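Local coordinates for DNA/pantothenate metabolism flavoprotein (Streptomyces sparsogenes DSM 40356, PDB 7CFU) that probably catalyses the FMN-dependent oxidative decarboxylation of a peptide's C-terminal cysteine, as a flavoprotein cysteine decarboxylase of a biosynthetic pathway, at residues Q21-W26 against G96-V101; I137-N142 against V166-G171. All blocks are in the same frame, centred on the assembly; numbering follows the deposited sequence.

Interaction 1: residues Q21-W26 against G96-V101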
loop_
_atom_site.group_PDB
_atom_site.type_symbol
_atom_site.label_atom_id
_atom_site.label_comp_id
_atom_site.label_asym_id
_atom_site.label_seq_id
_atom_site.Cartn_x
_atom_site.Cartn_y
_atom_site.Cartn_z
ATOM N N GLN A 21 16.064 -37.182 22.172
ATOM C CA GLN A 21 14.722 -36.765 22.551
ATOM C C GLN A 21 14.706 -35.443 23.312
ATOM O O GLN A 21 13.630 -34.988 23.712
ATOM C CB GLN A 21 14.040 -37.853 23.391
ATOM C CG GLN A 21 13.840 -39.186 22.672
ATOM C CD GLN A 21 15.073 -40.077 22.712
ATOM O OE1 GLN A 21 16.115 -39.696 23.252
ATOM N NE2 GLN A 21 14.955 -41.273 22.142
ATOM N N VAL A 22 15.864 -34.817 23.524
ATOM C CA VAL A 22 15.893 -33.519 24.184
ATOM C C VAL A 22 15.380 -32.462 23.216
ATOM O O VAL A 22 15.855 -32.354 22.077
ATOM C CB VAL A 22 17.312 -33.190 24.675
ATOM C CG1 VAL A 22 17.358 -31.793 25.286
ATOM C CG2 VAL A 22 17.782 -34.222 25.684
ATOM N N ARG A 23 14.394 -31.686 23.658
ATOM C CA ARG A 23 13.796 -30.647 22.826
ATOM C C ARG A 23 14.573 -29.351 23.040
ATOM O O ARG A 23 14.537 -28.762 24.129
ATOM C CB ARG A 23 12.317 -30.488 23.152
ATOM C CG ARG A 23 11.522 -31.741 22.819
ATOM C CD ARG A 23 10.086 -31.699 23.291
ATOM N NE ARG A 23 9.953 -31.504 24.729
ATOM C CZ ARG A 23 8.785 -31.467 25.367
ATOM N NH1 ARG A 23 7.652 -31.625 24.689
ATOM N NH2 ARG A 23 8.748 -31.275 26.684
ATOM N N LEU A 24 15.295 -28.917 22.011
ATOM C CA LEU A 24 16.155 -27.745 22.106
ATOM C C LEU A 24 15.455 -26.542 21.484
ATOM O O LEU A 24 15.162 -26.540 20.284
ATOM C CB LEU A 24 17.496 -28.009 21.419
ATOM C CG LEU A 24 18.455 -26.838 21.253
ATOM C CD1 LEU A 24 18.856 -26.300 22.613
ATOM C CD2 LEU A 24 19.680 -27.296 20.494
ATOM N N LEU A 25 15.183 -25.525 22.302
ATOM C CA LEU A 25 14.680 -24.243 21.827
ATOM C C LEU A 25 15.849 -23.274 21.704
ATOM O O LEU A 25 16.606 -23.082 22.661
ATOM C CB LEU A 25 13.610 -23.686 22.767
ATOM C CG LEU A 25 12.891 -22.416 22.301
ATOM C CD1 LEU A 25 12.182 -22.629 20.978
ATOM C CD2 LEU A 25 11.917 -21.954 23.365
ATOM N N TRP A 26 15.976 -22.647 20.541
ATOM C CA TRP A 26 17.170 -21.897 20.158
ATOM C C TRP A 26 16.783 -20.478 19.746
ATOM O O TRP A 26 16.174 -20.281 18.690
ATOM C CB TRP A 26 17.884 -22.635 19.030
ATOM C CG TRP A 26 19.124 -22.020 18.503
ATOM C CD1 TRP A 26 19.742 -20.884 18.939
ATOM C CD2 TRP A 26 19.899 -22.503 17.401
ATOM N NE1 TRP A 26 20.856 -20.629 18.169
ATOM C CE2 TRP A 26 20.978 -21.614 17.225
ATOM C CE3 TRP A 26 19.791 -23.609 16.556
ATOM C CZ2 TRP A 26 21.939 -21.796 16.240
ATOM C CZ3 TRP A 26 20.746 -23.788 15.577
ATOM C CH2 TRP A 26 21.806 -22.887 15.428
ATOM N N GLY A 96 7.839 -22.028 25.677
ATOM C CA GLY A 96 8.453 -22.182 26.988
ATOM C C GLY A 96 8.187 -23.547 27.599
ATOM O O GLY A 96 9.068 -24.145 28.221
ATOM N N ALA A 97 6.970 -24.065 27.423
ATOM C CA ALA A 97 6.665 -25.391 27.946
ATOM C C ALA A 97 7.323 -26.492 27.120
ATOM O O ALA A 97 7.635 -27.564 27.652
ATOM C CB ALA A 97 5.151 -25.601 28.001
ATOM N N TRP A 98 7.513 -26.267 25.819
ATOM C CA TRP A 98 8.078 -27.304 24.964
ATOM C C TRP A 98 9.569 -27.517 25.213
ATOM O O TRP A 98 10.064 -28.642 25.076
ATOM C CB TRP A 98 7.816 -26.945 23.506
ATOM C CG TRP A 98 8.425 -27.869 22.501
ATOM C CD1 TRP A 98 7.851 -28.985 21.963
ATOM C CD2 TRP A 98 9.713 -27.741 21.875
ATOM N NE1 TRP A 98 8.701 -29.565 21.057
ATOM C CE2 TRP A 98 9.851 -28.822 20.981
ATOM C CE3 TRP A 98 10.758 -26.826 21.988
ATOM C CZ2 TRP A 98 10.994 -29.008 20.201
ATOM C CZ3 TRP A 98 11.897 -27.013 21.213
ATOM C CH2 TRP A 98 12.006 -28.095 20.338
ATOM N N ALA A 99 10.293 -26.469 25.601
ATOM C CA ALA A 99 11.749 -26.520 25.607
ATOM C C ALA A 99 12.260 -27.400 26.742
ATOM O O ALA A 99 11.797 -27.295 27.881
ATOM C CB ALA A 99 12.325 -25.109 25.734
ATOM N N ASP A 100 13.183 -28.306 26.417
ATOM C CA ASP A 100 13.946 -29.014 27.442
ATOM C C ASP A 100 15.260 -28.312 27.732
ATOM O O ASP A 100 15.761 -28.382 28.857
ATOM C CB ASP A 100 14.216 -30.464 27.018
ATOM C CG ASP A 100 12.941 -31.270 26.831
ATOM O OD1 ASP A 100 11.998 -31.131 27.649
ATOM O OD2 ASP A 100 12.883 -32.037 25.846
ATOM N N VAL A 101 15.828 -27.662 26.718
ATOM C CA VAL A 101 16.989 -26.791 26.842
ATOM C C VAL A 101 16.690 -25.514 26.068
ATOM O O VAL A 101 16.041 -25.557 25.016
ATOM C CB VAL A 101 18.273 -27.467 26.302
ATOM C CG1 VAL A 101 19.434 -26.475 26.245
ATOM C CG2 VAL A 101 18.648 -28.671 27.142
#

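Interaction 2: residues I137-N142 against V166-G171. With FMN (flavin mononucleotide), chain Y.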
loop_
_atom_site.group_PDB
_atom_site.type_symbol
_atom_site.label_atom_id
_atom_site.label_comp_id
_atom_site.label_asym_id
_atom_site.label_seq_id
_atom_site.Cartn_x
_atom_site.Cartn_y
_atom_site.Cartn_z
ATOM N N ILE A 137 23.340 -18.940 27.464
ATOM C CA ILE A 137 23.349 -17.650 26.777
ATOM C C ILE A 137 24.769 -17.389 26.295
ATOM O O ILE A 137 25.711 -17.364 27.102
ATOM C CB ILE A 137 22.859 -16.514 27.697
ATOM C CG1 ILE A 137 21.451 -16.810 28.207
ATOM C CG2 ILE A 137 22.947 -15.158 27.025
ATOM C CD1 ILE A 137 20.994 -15.858 29.289
ATOM N N ALA A 138 24.923 -17.176 24.988
ATOM C CA ALA A 138 26.227 -16.970 24.357
ATOM C C ALA A 138 26.248 -15.589 23.714
ATOM O O ALA A 138 26.005 -15.450 22.503
ATOM C CB ALA A 138 26.530 -18.061 23.333
ATOM N N PRO A 139 26.551 -14.550 24.488
ATOM C CA PRO A 139 26.545 -13.188 23.944
ATOM C C PRO A 139 27.733 -12.931 23.030
ATOM O O PRO A 139 28.803 -13.522 23.186
ATOM C CB PRO A 139 26.621 -12.304 25.194
ATOM C CG PRO A 139 27.279 -13.167 26.224
ATOM C CD PRO A 139 26.805 -14.574 25.938
ATOM N N VAL A 140 27.522 -12.051 22.049
ATOM C CA VAL A 140 28.584 -11.586 21.160
ATOM C C VAL A 140 28.458 -10.082 20.985
ATOM O O VAL A 140 27.359 -9.565 20.758
ATOM C CB VAL A 140 28.547 -12.288 19.795
ATOM C CG1 VAL A 140 29.698 -11.802 18.936
ATOM C CG2 VAL A 140 28.611 -13.799 19.972
ATOM N N MET A 141 29.588 -9.385 21.067
ATOM C CA MET A 141 29.670 -7.937 20.902
ATOM C C MET A 141 31.149 -7.580 20.881
ATOM O O MET A 141 32.001 -8.398 21.238
ATOM C CB MET A 141 28.953 -7.191 22.032
ATOM C CG MET A 141 29.649 -7.304 23.394
ATOM S SD MET A 141 28.573 -6.866 24.778
ATOM C CE MET A 141 27.614 -8.367 24.896
ATOM N N ASN A 142 31.453 -6.354 20.464
ATOM C CA ASN A 142 32.858 -5.979 20.408
ATOM C C ASN A 142 33.350 -5.623 21.812
ATOM O O ASN A 142 32.583 -5.585 22.778
ATOM C CB ASN A 142 33.097 -4.869 19.376
ATOM C CG ASN A 142 32.607 -3.494 19.817
ATOM O OD1 ASN A 142 32.280 -3.251 20.981
ATOM N ND2 ASN A 142 32.565 -2.573 18.863
ATOM N N VAL A 166 28.203 -17.929 28.265
ATOM C CA VAL A 166 29.419 -18.238 27.527
ATOM C C VAL A 166 29.978 -16.918 27.026
ATOM O O VAL A 166 29.443 -16.331 26.080
ATOM C CB VAL A 166 29.163 -19.203 26.361
ATOM C CG1 VAL A 166 30.459 -19.437 25.587
ATOM C CG2 VAL A 166 28.583 -20.516 26.875
ATOM N N GLU A 167 31.057 -16.458 27.658
ATOM C CA GLU A 167 31.614 -15.157 27.340
ATOM C C GLU A 167 32.193 -15.157 25.926
ATOM O O GLU A 167 32.727 -16.172 25.469
ATOM C CB GLU A 167 32.700 -14.795 28.348
ATOM C CG GLU A 167 32.184 -14.754 29.771
ATOM C CD GLU A 167 33.199 -14.203 30.750
ATOM O OE1 GLU A 167 34.283 -13.765 30.304
ATOM O OE2 GLU A 167 32.909 -14.218 31.965
ATOM N N PRO A 168 32.101 -14.046 25.210
ATOM C CA PRO A 168 32.624 -14.013 23.842
ATOM C C PRO A 168 34.145 -14.003 23.807
ATOM O O PRO A 168 34.824 -13.713 24.796
ATOM C CB PRO A 168 32.055 -12.711 23.279
ATOM C CG PRO A 168 31.852 -11.851 24.465
ATOM C CD PRO A 168 31.438 -12.786 25.577
ATOM N N LYS A 169 34.673 -14.325 22.630
ATOM C CA LYS A 169 36.079 -14.157 22.321
ATOM C C LYS A 169 36.269 -12.880 21.502
ATOM O O LYS A 169 35.322 -12.145 21.197
ATOM C CB LYS A 169 36.644 -15.376 21.585
ATOM C CG LYS A 169 36.628 -16.670 22.386
ATOM C CD LYS A 169 37.261 -17.843 21.625
ATOM C CE LYS A 169 36.420 -18.289 20.445
ATOM N NZ LYS A 169 36.980 -19.495 19.773
ATOM N N GLU A 170 37.517 -12.635 21.115
ATOM C CA GLU A 170 37.937 -11.406 20.448
ATOM C C GLU A 170 38.460 -11.820 19.081
ATOM O O GLU A 170 39.661 -12.034 18.903
ATOM C CB GLU A 170 38.998 -10.701 21.288
ATOM C CG GLU A 170 39.282 -9.235 20.929
ATOM C CD GLU A 170 40.273 -8.994 19.806
ATOM O OE1 GLU A 170 41.226 -9.785 19.614
ATOM O OE2 GLU A 170 40.065 -7.976 19.108
ATOM N N GLY A 171 37.541 -12.034 18.144
ATOM C CA GLY A 171 37.931 -12.504 16.830
ATOM C C GLY A 171 38.011 -11.424 15.769
ATOM O O GLY A 171 37.043 -11.225 15.029
HETATM N N1 FMN Y . 24.758 -5.937 18.888
HETATM C C2 FMN Y . 25.447 -6.737 19.768
HETATM O O2 FMN Y . 25.239 -6.614 20.966
HETATM N N3 FMN Y . 26.344 -7.678 19.309
HETATM C C4 FMN Y . 26.570 -7.806 17.954
HETATM O O4 FMN Y . 27.380 -8.638 17.547
HETATM C C4A FMN Y . 25.886 -6.989 17.062
HETATM N N5 FMN Y . 26.092 -7.109 15.706
HETATM C C5A FMN Y . 25.391 -6.311 14.825
HETATM C C6 FMN Y . 25.613 -6.444 13.465
HETATM C C7 FMN Y . 24.914 -5.644 12.572
HETATM C C7M FMN Y . 25.153 -5.793 11.091
HETATM C C8 FMN Y . 24.005 -4.702 13.041
HETATM C C8M FMN Y . 23.264 -3.836 12.051
HETATM C C9 FMN Y . 23.784 -4.563 14.410
HETATM C C9A FMN Y . 24.482 -5.369 15.302
HETATM N N10 FMN Y . 24.289 -5.245 16.670
HETATM C C10 FMN Y . 24.974 -6.059 17.539
HETATM C "C1'" FMN Y . 23.313 -4.256 17.216
HETATM C "C2'" FMN Y . 22.006 -4.981 17.492
HETATM O "O2'" FMN Y . 21.531 -5.596 16.303
HETATM C "C3'" FMN Y . 21.003 -3.998 18.095
HETATM O "O3'" FMN Y . 21.412 -3.660 19.404
HETATM C "C4'" FMN Y . 19.562 -4.531 18.084
HETATM O "O4'" FMN Y . 18.691 -3.550 18.620
HETATM C "C5'" FMN Y . 19.438 -5.810 18.893
HETATM O "O5'" FMN Y . 18.162 -6.378 18.668
HETATM P P FMN Y . 17.746 -7.765 19.358
HETATM O O1P FMN Y . 16.270 -7.725 19.674
HETATM O O2P FMN Y . 18.138 -8.859 18.424
HETATM O O3P FMN Y . 18.474 -7.982 20.671
HETATM O O HOH W 1 29.799 -15.909 23.450
HETATM O O HOH W 2 34.609 -9.371 22.574
#

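Interaction 1: residues Q21-W26 against G96-V101
The indole of Trp98 carries the side chain of Arg23 over one face, while its edge meets the backbone of Leu24 and Leu25. Arg23 CB sits above the six-membered ring, 3.6 Å from its centroid in a CH-pi contact, and the chain runs on toward the pyrrole half, where Arg23 CD comes 3.4 Å from Trp98 NE1. The guanidinium lies over the five-membered ring as a cation-pi partner, its plane tilted 48° from the indole. At the indole edge, in plane, CZ3 approaches Leu24 O. The Trp98 carbonyl lies over one face of the guanidinium, its O 2.9 Å from Arg23 NE but at too poor an angle for a hydrogen bond, and Asp100 stands at the edge. Asp100 OD2 takes two donors from one residue: Arg23 N on its anti side at 2.7 Å, and Arg23 NE from above the carboxylate plane at 3.2 Å, the latter a salt bridge; NH2 adds a weak bond to OD1. With CG beside its own backbone N (chi1 -64°) and a bend at chi3, Arg23 brings NE back to the carboxylate that its amide already holds. A leucine in place of Arg23 would probably leave the Asp100 carboxylate without its charged mate, though still bonded to the backbone amide, and strip the cation from the indole face. Arg23 O is shared as well, accepting from Asp100 N and Val101 N, and Leu25 N donates to Val101 O at 2.8 Å. On the face of the sheet that they share, Leu24 CD1 packs on Val101 CG1; Leu25 CB meets Ala99 CB. Arg54 of neighbouring strand 52-57 adds a further cation-pi contact on Trp98. Strand 101-107 follows helix 91-98 after Ala99 and Asp100 and bridges Leu24 in a parallel sheet of order 2-1-3-4-5, as in flavodoxin-like folds.

Interaction 2: residues I137-N142 against V166-G171
Pro139 O and Val166 O are joined through an ordered water, which donates to Pro139 O at 2.6 Å and to Val166 O at 2.7 Å, so that two carbonyls with no proton to offer each other are linked through a third party. The sole direct hydrogen bond between the segments precedes it: Val166 N donates to Ile137 O at 2.8 Å, nearly straight at 169°. A second water repeats the device farther on, joining Met141 O to Lys169 O with longer bonds. The side chains fill in around this ladder. Val166 CB faces the methyl of Ala138, while Pro139 lays its CD against Val166 O at 3.2 Å. Having no N-H, the proline cannot donate there, and a carbon takes the place beside the carbonyl. Pro168 answers from the other segment, presenting CB, CG and CD to Pro139 O, with CB the nearest of the three at 3.4 Å. Trp146 of helix 143-146 packs against both prolines. Just beyond the meeting of strand 135-139 with residues 166-171, Val140 O accepts a hydrogen bond from flavin N3 at 2.6 Å, with an N-H...O angle of 162°. Met141 brings CB to within 3.8 Å of flavin N3, and CG, set between the backbone N and the carbonyl carbon (chi1 69°), leads its side chain onto Ala109 and Leu112 of helix 109-117. Thr58 and Thr108 of the same chain, and Ala120 of the second subunit, are among the other residues hydrogen-bonded to FMN. With Pro139 and Pro168 lacking an N-H, the segments are tied by one direct bond and two waters, while the next carbonyl, Val140 O, is the acceptor for the flavin imide N-H.

Along the chain interaction 1 closes before interaction 2 opens, and the two lie on opposite sides of the chain's centre, their own centres 23 Å apart and their nearest atoms about 8 Å apart without touching. What they share is the five-stranded parallel sheet, ordered 52-57, 23-28, 101-107, 135-139, 164-165. Interaction 1 joins the second and third strands where they begin; interaction 2 lies at the end of the fourth strand, beside the chain leaving the fifth. Strand 101-107 connects them, pairing with both 23-28 and 135-139. As is usual in parallel alpha/beta folds, the cofactor sits at the C-terminal ends of the strands, where interaction 2 lies.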